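Local coordinates for protein poly A polymerase (Aquifex aeolicus, PDB 4WBY) that adds the terminal adenosine to the 3' end of tRNAs ending in CC, using ATP and magnesium, to complete the CCA terminus, at residues R1-V5 / D133-L137; L25-V30 / V46-G52; I167-L171 / L189-V193. All coordinates share one frame. Numbering follows the deposited sequence.

Contact 1 of 3, residues R1-V5 / D133-L137; sequences RKIKV and DYGTL. With SO4 (sulfate ion), chain C.
A tight turn can offer its backbone to an extended chain end, and residues 133-137 do so for residues 1-5, the first of this construct, the C-terminal nucleotidyltransferase part of a longer protein. Asp133 opens a type II beta turn that closes at Thr136: its carbonyl O accepts Thr136 N (3.1 Å) and Thr136 OG1 (2.7 Å; chi1 m), while its carboxylate turns to Ser128. Tyr134 (phi/psi -55/129, chi1 t) brings its ring obliquely against Val5, with Val5 CG2 3.8 Å from Tyr134 CZ; its carbonyl O takes a water that also receives Lys2 NZ. Gly135 sits at 88/0, which calls for glycine, and a CB here would also clash with Ile3 O. Gly135 O accepts Ile3 N (2.9 Å). Thr136 faces Lys2 in a single antiparallel bridge, their CA atoms 4.2 Å apart, with Lys2 extended at -123/150. Leu137 completes the bridge by donating its N to Arg1 O (2.8 Å), and a water joins Leu137 O to Arg1 N. The Arg1 side chain leads away to a sulfate, probably from the crystallisation liquor, through Arg1 NE to SO4 O4 (2.7 Å) and Arg1 NH2 to SO4 O2 (2.9 Å). The turn lies between strands 126-128 and 137-138 of the head-domain sheet, while Val5 and Tyr134 rest on helix 7-22, where Glu10 takes the tyrosine hydroxyl and Arg14 makes a cation-pi contact.

Contact 2 of 3, residues L25-V30 / V46-G52; sequences LRAYIV and VDFVVEG
Tyr28 OH donates to Glu51 OE1 (2.8 Å) and receives Arg26 NE (2.9 Å), so one hydroxyl links the strands across the face these three side chains share (Tyr28 chi1 m; Glu51 chi1 m, chi2 t); Arg26 is also salt-bridged to Glu132. Strands 26-30 and 46-51 run antiparallel, the axes of these segments 4.5 Å apart at 145°. Tyr28 and Val49 form a hydrogen-bonded pair with both bonds made, Tyr28 N to Val49 O 2.9 Å and Val49 N to Tyr28 O 2.8 Å; Val30 N to Asp47 O (3.0 Å) and Glu51 N to Arg26 O (2.9 Å) extend the register. Ala27 with Val50 and Ile29 with Phe48 are non-hydrogen-bonded pairs, CA atoms 4.4 and 4.5 Å apart. Their side chains share one face, where Ile29 CG1 meets Phe48 CE2 at 3.5 Å and helix 7-22 packs on Ala27 and Phe48. Val49, on the other face, sets its CG2 3.5 Å from Val30 CG2. A water joins Val30 O and Asp47 OD2, 2.7 Å from each. As in related nucleotidyltransferases, the sheet carries acidic metal ligands: this strand pair, apolar on the Ala27/Ile29/Phe48/Val50 face and bearing a polar relay on the other, holds Asp47, inferred with Asp45 to bind magnesium.

Contact 3 of 3, residues I167-L171 / L189-V193; sequences ILRAL and LKQAV
Two helices can meet through a few apolar side chains while their axes stay well apart, and the short helical segments 167-171 and 189-193 illustrate the case. Their axes approach no closer than 11.2 Å and cross at -142°, roughly antiparallel, and no hydrogen bond passes between them. The CA-to-CB bond of Ile167 (chi1 m, chi2 t) points toward segment 189-193, and this residue supplies most of the 167-171 side of the contact, as Leu189 does of the other. Ile167 CG2 lies 3.8 Å from Leu189 CG and 4.1 Å from Val193 CG2, while Ile167 CD1 reaches Ala192 CB at 3.7 Å; the CA atoms of Ile167 and Leu189, 6.1 Å apart, are the nearest across the pair. Leu168 and Arg169 lie on other sides of the helix, and Arg169 forms a salt bridge with Asp119, one of the ATP-binding residues. One turn on from Ile167, Ala170 brings its CB to 4.0 Å from Leu189 CD1. Leu171, with chi1 m and chi2 t, closes the patch by setting its CD2 4.0 Å from the same Leu189 CD1, so Leu189 (chi1 t) fits among Ile167, Ala170 and Leu171. All of residues 167-171 belong to the experimentally established ATP-binding set, so this packing joins a helix of the nucleotide site to helix 183-194. Around it, Phe160 of helix 159-162 touches Ile167, Leu189 and Ala192, helix 203-214 meets Leu168, and helix 219-228 packs on Leu168 and Leu171.

Overall arrangement
One contact can enclose another along a chain, as contact 1 does contact 2. From the N terminus of this construct, residues 1-5 meet residues 133-137, so contact 1 closes a loop spanning most of the head-domain sheet. Contact 2 falls within that loop, joining neighbouring strands 26-30 and 45-51, which are connected through helix 32-38. The two centres are 14 Å apart and the contacts touch through a long, weak ion pair, Asp133 OD1 to Arg26 NH2 (3.4 Å). Contact 3 follows in series, closing a short excursion of 17 residues through the end of helix 165-177, strand 180-181 and the start of helix 183-194; its nearest atoms are about 10 Å from contact 2 and about 17 Å from contact 1.

Contact 1 of 3, residues R1-V5 / D133-L137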
loop_
_atom_site.group_PDB
_atom_site.type_symbol
_atom_site.label_atom_id
_atom_site.label_comp_id
_atom_site.label_asym_id
_atom_site.label_seq_id
_atom_site.Cartn_x
_atom_site.Cartn_y
_atom_site.Cartn_z
ATOM N N ARG A 1 4.993 30.906 6.795
ATOM C CA ARG A 1 4.119 30.273 7.776
ATOM C C ARG A 1 4.913 29.324 8.658
ATOM O O ARG A 1 5.917 28.758 8.222
ATOM C CB ARG A 1 2.982 29.504 7.085
ATOM C CG ARG A 1 2.166 30.317 6.103
ATOM C CD ARG A 1 0.993 29.510 5.575
ATOM N NE ARG A 1 0.315 30.227 4.499
ATOM C CZ ARG A 1 -0.536 31.226 4.702
ATOM N NH1 ARG A 1 -0.821 31.600 5.945
ATOM N NH2 ARG A 1 -1.104 31.847 3.669
ATOM N N LYS A 2 4.459 29.154 9.896
ATOM C CA LYS A 2 5.074 28.186 10.798
ATOM C C LYS A 2 4.068 27.163 11.307
ATOM O O LYS A 2 2.884 27.449 11.465
ATOM C CB LYS A 2 5.726 28.889 11.992
ATOM C CG LYS A 2 6.939 29.723 11.617
ATOM C CD LYS A 2 7.626 30.280 12.848
ATOM C CE LYS A 2 8.928 30.970 12.487
ATOM N NZ LYS A 2 9.520 31.665 13.659
ATOM N N ILE A 3 4.547 25.962 11.581
ATOM C CA ILE A 3 3.727 25.024 12.330
ATOM C C ILE A 3 4.439 24.616 13.602
ATOM O O ILE A 3 5.646 24.785 13.725
ATOM C CB ILE A 3 3.372 23.763 11.522
ATOM C CG1 ILE A 3 4.433 23.470 10.465
ATOM C CG2 ILE A 3 2.005 23.897 10.886
ATOM C CD1 ILE A 3 5.695 22.930 11.042
ATOM N N LYS A 4 3.685 24.080 14.552
ATOM C CA LYS A 4 4.308 23.417 15.681
ATOM C C LYS A 4 4.671 22.005 15.248
ATOM O O LYS A 4 3.902 21.320 14.570
ATOM C CB LYS A 4 3.389 23.401 16.906
ATOM C CG LYS A 4 3.007 24.783 17.409
ATOM C CD LYS A 4 4.224 25.583 17.845
ATOM C CE LYS A 4 3.834 27.000 18.237
ATOM N NZ LYS A 4 2.747 27.016 19.255
ATOM N N VAL A 5 5.866 21.589 15.625
ATOM C CA VAL A 5 6.314 20.237 15.356
ATOM C C VAL A 5 5.541 19.296 16.290
ATOM O O VAL A 5 5.344 19.615 17.463
ATOM C CB VAL A 5 7.844 20.130 15.558
ATOM C CG1 VAL A 5 8.329 18.712 15.380
ATOM C CG2 VAL A 5 8.565 21.080 14.601
ATOM N N ASP A 133 14.801 29.754 12.467
ATOM C CA ASP A 133 13.465 29.767 11.862
ATOM C C ASP A 133 12.733 28.453 12.128
ATOM O O ASP A 133 12.011 27.941 11.283
ATOM C CB ASP A 133 13.548 30.034 10.354
ATOM C CG ASP A 133 14.178 28.884 9.589
ATOM O OD1 ASP A 133 14.906 28.077 10.207
ATOM O OD2 ASP A 133 13.920 28.776 8.368
ATOM N N TYR A 134 12.907 27.933 13.330
ATOM C CA TYR A 134 12.370 26.629 13.690
ATOM C C TYR A 134 10.867 26.530 13.465
ATOM O O TYR A 134 10.098 27.386 13.923
ATOM C CB TYR A 134 12.690 26.331 15.147
ATOM C CG TYR A 134 12.286 24.953 15.595
ATOM C CD1 TYR A 134 11.054 24.733 16.195
ATOM C CD2 TYR A 134 13.140 23.866 15.420
ATOM C CE1 TYR A 134 10.683 23.468 16.621
ATOM C CE2 TYR A 134 12.785 22.604 15.843
ATOM C CZ TYR A 134 11.558 22.409 16.447
ATOM O OH TYR A 134 11.210 21.157 16.877
ATOM N N GLY A 135 10.456 25.475 12.760
ATOM C CA GLY A 135 9.052 25.222 12.484
ATOM C C GLY A 135 8.516 25.900 11.228
ATOM O O GLY A 135 7.350 25.727 10.896
ATOM N N THR A 136 9.355 26.652 10.516
ATOM C CA THR A 136 8.916 27.302 9.280
ATOM C C THR A 136 8.554 26.272 8.213
ATOM O O THR A 136 9.334 25.361 7.924
ATOM C CB THR A 136 9.993 28.247 8.727
ATOM O OG1 THR A 136 10.246 29.277 9.684
ATOM C CG2 THR A 136 9.550 28.878 7.425
ATOM N N LEU A 137 7.366 26.428 7.631
ATOM C CA LEU A 137 6.944 25.596 6.514
ATOM C C LEU A 137 7.533 26.172 5.240
ATOM O O LEU A 137 7.235 27.306 4.862
ATOM C CB LEU A 137 5.422 25.518 6.420
ATOM C CG LEU A 137 4.856 24.675 5.273
ATOM C CD1 LEU A 137 5.194 23.203 5.435
ATOM C CD2 LEU A 137 3.353 24.867 5.219
HETATM S S SO4 C . 0.365 30.049 0.676
HETATM O O1 SO4 C . -0.333 29.159 -0.253
HETATM O O2 SO4 C . -0.459 31.225 0.933
HETATM O O3 SO4 C . 1.633 30.445 0.071
HETATM O O4 SO4 C . 0.612 29.331 1.930
HETATM O O HOH W 1 6.890 30.014 5.050
HETATM O O HOH W 2 10.217 29.639 15.257
HETATM O O HOH W 3 7.553 27.069 15.309
#

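Contact 2 of 3, residues L25-V30 / V46-G52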
loop_
_atom_site.group_PDB
_atom_site.type_symbol
_atom_site.label_atom_id
_atom_site.label_comp_id
_atom_site.label_asym_id
_atom_site.label_seq_id
_atom_site.Cartn_x
_atom_site.Cartn_y
_atom_site.Cartn_z
ATOM N N LEU A 25 25.841 23.226 9.303
ATOM C CA LEU A 25 24.911 22.721 8.293
ATOM C C LEU A 25 23.493 23.191 8.561
ATOM O O LEU A 25 23.227 23.818 9.581
ATOM C CB LEU A 25 24.940 21.196 8.262
ATOM C CG LEU A 25 26.345 20.597 8.214
ATOM C CD1 LEU A 25 26.279 19.080 8.205
ATOM C CD2 LEU A 25 27.101 21.124 6.999
ATOM N N ARG A 26 22.581 22.873 7.647
ATOM C CA ARG A 26 21.153 23.094 7.872
ATOM C C ARG A 26 20.392 21.804 7.650
ATOM O O ARG A 26 20.792 20.976 6.830
ATOM C CB ARG A 26 20.603 24.192 6.957
ATOM C CG ARG A 26 21.223 25.548 7.240
ATOM C CD ARG A 26 20.617 26.654 6.387
ATOM N NE ARG A 26 19.220 26.910 6.725
ATOM C CZ ARG A 26 18.818 27.621 7.771
ATOM N NH1 ARG A 26 19.705 28.146 8.607
ATOM N NH2 ARG A 26 17.524 27.809 7.983
ATOM N N ALA A 27 19.296 21.637 8.383
ATOM C CA ALA A 27 18.503 20.418 8.307
ATOM C C ALA A 27 17.015 20.725 8.288
ATOM O O ALA A 27 16.562 21.725 8.868
ATOM C CB ALA A 27 18.831 19.488 9.476
ATOM N N TYR A 28 16.261 19.830 7.659
ATOM C CA TYR A 28 14.837 20.020 7.405
ATOM C C TYR A 28 14.102 18.694 7.456
ATOM O O TYR A 28 14.612 17.689 6.987
ATOM C CB TYR A 28 14.604 20.653 6.022
ATOM C CG TYR A 28 15.479 21.841 5.726
ATOM C CD1 TYR A 28 15.026 23.140 5.949
ATOM C CD2 TYR A 28 16.767 21.668 5.235
ATOM C CE1 TYR A 28 15.840 24.230 5.685
ATOM C CE2 TYR A 28 17.576 22.739 4.965
ATOM C CZ TYR A 28 17.112 24.016 5.178
ATOM O OH TYR A 28 17.947 25.069 4.896
ATOM N N ILE A 29 12.897 18.689 8.011
ATOM C CA ILE A 29 11.996 17.553 7.830
ATOM C C ILE A 29 11.389 17.711 6.440
ATOM O O ILE A 29 11.035 18.823 6.059
ATOM C CB ILE A 29 10.901 17.514 8.906
ATOM C CG1 ILE A 29 11.529 17.371 10.286
ATOM C CG2 ILE A 29 9.926 16.371 8.646
ATOM C CD1 ILE A 29 10.569 17.662 11.422
ATOM N N VAL A 30 11.299 16.630 5.662
ATOM C CA VAL A 30 10.891 16.765 4.254
ATOM C C VAL A 30 9.879 15.727 3.773
ATOM O O VAL A 30 9.829 14.608 4.279
ATOM C CB VAL A 30 12.089 16.664 3.288
ATOM C CG1 VAL A 30 13.129 17.734 3.583
ATOM C CG2 VAL A 30 12.693 15.270 3.342
ATOM N N VAL A 46 10.319 9.633 10.398
ATOM C CA VAL A 46 10.654 11.001 10.052
ATOM C C VAL A 46 11.855 11.050 9.125
ATOM O O VAL A 46 12.901 10.456 9.419
ATOM C CB VAL A 46 10.947 11.839 11.315
ATOM C CG1 VAL A 46 11.111 13.322 10.976
ATOM C CG2 VAL A 46 9.844 11.651 12.347
ATOM N N ASP A 47 11.692 11.765 8.010
ATOM C CA ASP A 47 12.743 11.925 7.011
ATOM C C ASP A 47 13.321 13.328 7.069
ATOM O O ASP A 47 12.575 14.313 7.054
ATOM C CB ASP A 47 12.207 11.646 5.606
ATOM C CG ASP A 47 11.635 10.254 5.464
ATOM O OD1 ASP A 47 12.105 9.336 6.172
ATOM O OD2 ASP A 47 10.712 10.080 4.633
ATOM N N PHE A 48 14.643 13.410 7.162
ATOM C CA PHE A 48 15.352 14.687 7.149
ATOM C C PHE A 48 16.204 14.836 5.910
ATOM O O PHE A 48 16.793 13.860 5.438
ATOM C CB PHE A 48 16.280 14.833 8.360
ATOM C CG PHE A 48 15.584 14.952 9.676
ATOM C CD1 PHE A 48 15.258 13.823 10.409
ATOM C CD2 PHE A 48 15.310 16.204 10.218
ATOM C CE1 PHE A 48 14.637 13.929 11.648
ATOM C CE2 PHE A 48 14.694 16.313 11.459
ATOM C CZ PHE A 48 14.363 15.174 12.175
ATOM N N VAL A 49 16.313 16.066 5.417
ATOM C CA VAL A 49 17.305 16.400 4.409
ATOM C C VAL A 49 18.290 17.368 5.038
ATOM O O VAL A 49 17.905 18.293 5.769
ATOM C CB VAL A 49 16.674 16.998 3.129
ATOM C CG1 VAL A 49 17.719 17.712 2.262
ATOM C CG2 VAL A 49 16.008 15.901 2.329
ATOM N N VAL A 50 19.569 17.128 4.775
ATOM C CA VAL A 50 20.636 17.953 5.308
ATOM C C VAL A 50 21.350 18.637 4.162
ATOM O O VAL A 50 21.711 17.989 3.182
ATOM C CB VAL A 50 21.638 17.111 6.127
ATOM C CG1 VAL A 50 22.772 17.984 6.707
ATOM C CG2 VAL A 50 20.904 16.343 7.230
ATOM N N GLU A 51 21.535 19.946 4.267
ATOM C CA GLU A 51 22.402 20.645 3.337
ATOM C C GLU A 51 23.808 20.480 3.879
ATOM O O GLU A 51 24.253 21.262 4.716
ATOM C CB GLU A 51 22.005 22.117 3.194
ATOM C CG GLU A 51 20.706 22.316 2.397
ATOM C CD GLU A 51 20.180 23.747 2.433
ATOM O OE1 GLU A 51 20.281 24.408 3.480
ATOM O OE2 GLU A 51 19.659 24.219 1.404
ATOM N N GLY A 52 24.486 19.433 3.415
ATOM C CA GLY A 52 25.764 19.032 3.966
ATOM C C GLY A 52 25.780 17.540 4.248
ATOM O O GLY A 52 24.921 16.803 3.769
HETATM O O HOH W 4 9.076 12.040 3.787
#

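Contact 3 of 3, residues I167-L171 / L189-V193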
loop_
_atom_site.group_PDB
_atom_site.type_symbol
_atom_site.label_atom_id
_atom_site.label_comp_id
_atom_site.label_asym_id
_atom_site.label_seq_id
_atom_site.Cartn_x
_atom_site.Cartn_y
_atom_site.Cartn_z
ATOM N N ILE A 167 3.156 8.193 -13.006
ATOM C CA ILE A 167 1.785 8.041 -13.496
ATOM C C ILE A 167 0.963 7.228 -12.493
ATOM O O ILE A 167 -0.136 7.623 -12.093
ATOM C CB ILE A 167 1.751 7.350 -14.876
ATOM C CG1 ILE A 167 2.415 8.236 -15.941
ATOM C CG2 ILE A 167 0.321 6.957 -15.278
ATOM C CD1 ILE A 167 2.741 7.491 -17.231
ATOM N N LEU A 168 1.498 6.078 -12.096
ATOM C CA LEU A 168 0.814 5.242 -11.115
ATOM C C LEU A 168 0.781 5.914 -9.742
ATOM O O LEU A 168 -0.238 5.851 -9.045
ATOM C CB LEU A 168 1.473 3.856 -11.018
ATOM C CG LEU A 168 1.434 2.966 -12.263
ATOM C CD1 LEU A 168 2.037 1.606 -11.936
ATOM C CD2 LEU A 168 0.028 2.812 -12.824
ATOM N N ARG A 169 1.888 6.546 -9.348
ATOM C CA ARG A 169 1.952 7.189 -8.031
ATOM C C ARG A 169 0.905 8.295 -7.913
ATOM O O ARG A 169 0.286 8.453 -6.861
ATOM C CB ARG A 169 3.341 7.775 -7.768
ATOM C CG ARG A 169 4.443 6.743 -7.646
ATOM C CD ARG A 169 5.793 7.398 -7.360
ATOM N NE ARG A 169 5.777 8.250 -6.180
ATOM C CZ ARG A 169 6.092 7.846 -4.952
ATOM N NH1 ARG A 169 6.437 6.582 -4.727
ATOM N NH2 ARG A 169 6.052 8.709 -3.943
ATOM N N ALA A 170 0.705 9.051 -8.993
ATOM C CA ALA A 170 -0.292 10.125 -8.981
ATOM C C ALA A 170 -1.660 9.581 -8.621
ATOM O O ALA A 170 -2.414 10.194 -7.857
ATOM C CB ALA A 170 -0.350 10.829 -10.332
ATOM N N LEU A 171 -1.979 8.419 -9.181
ATOM C CA LEU A 171 -3.290 7.827 -8.981
ATOM C C LEU A 171 -3.404 7.225 -7.581
ATOM O O LEU A 171 -4.479 7.250 -6.980
ATOM C CB LEU A 171 -3.559 6.783 -10.070
ATOM C CG LEU A 171 -3.432 7.335 -11.498
ATOM C CD1 LEU A 171 -3.822 6.287 -12.536
ATOM C CD2 LEU A 171 -4.248 8.623 -11.661
ATOM N N LEU A 189 -0.494 13.285 -17.884
ATOM C CA LEU A 189 -0.587 11.870 -17.553
ATOM C C LEU A 189 -1.195 11.096 -18.719
ATOM O O LEU A 189 -0.670 10.059 -19.126
ATOM C CB LEU A 189 -1.397 11.673 -16.268
ATOM C CG LEU A 189 -1.458 10.255 -15.685
ATOM C CD1 LEU A 189 -1.576 10.299 -14.150
ATOM C CD2 LEU A 189 -2.609 9.451 -16.281
ATOM N N LYS A 190 -2.286 11.610 -19.273
ATOM C CA LYS A 190 -2.936 10.940 -20.396
ATOM C C LYS A 190 -2.003 10.882 -21.603
ATOM O O LYS A 190 -1.952 9.870 -22.307
ATOM C CB LYS A 190 -4.242 11.653 -20.773
ATOM C CG LYS A 190 -5.330 11.519 -19.706
ATOM C CD LYS A 190 -6.543 12.381 -20.029
ATOM C CE LYS A 190 -7.292 11.878 -21.228
ATOM N NZ LYS A 190 -8.588 12.601 -21.345
ATOM N N GLN A 191 -1.264 11.961 -21.841
ATOM C CA GLN A 191 -0.342 12.002 -22.968
ATOM C C GLN A 191 0.800 11.013 -22.784
ATOM O O GLN A 191 1.197 10.342 -23.742
ATOM C CB GLN A 191 0.195 13.423 -23.169
ATOM C CG GLN A 191 -0.867 14.331 -23.787
ATOM C CD GLN A 191 -0.417 15.760 -24.003
ATOM O OE1 GLN A 191 0.701 16.138 -23.653
ATOM N NE2 GLN A 191 -1.298 16.566 -24.593
ATOM N N ALA A 192 1.311 10.890 -21.559
ATOM C CA ALA A 192 2.399 9.937 -21.318
ATOM C C ALA A 192 1.917 8.510 -21.555
ATOM O O ALA A 192 2.638 7.702 -22.131
ATOM C CB ALA A 192 2.958 10.083 -19.908
ATOM N N VAL A 193 0.697 8.196 -21.114
ATOM C CA VAL A 193 0.148 6.869 -21.368
ATOM C C VAL A 193 0.002 6.666 -22.880
ATOM O O VAL A 193 0.432 5.638 -23.431
ATOM C CB VAL A 193 -1.210 6.659 -20.658
ATOM C CG1 VAL A 193 -1.844 5.341 -21.099
ATOM C CG2 VAL A 193 -1.023 6.677 -19.142
#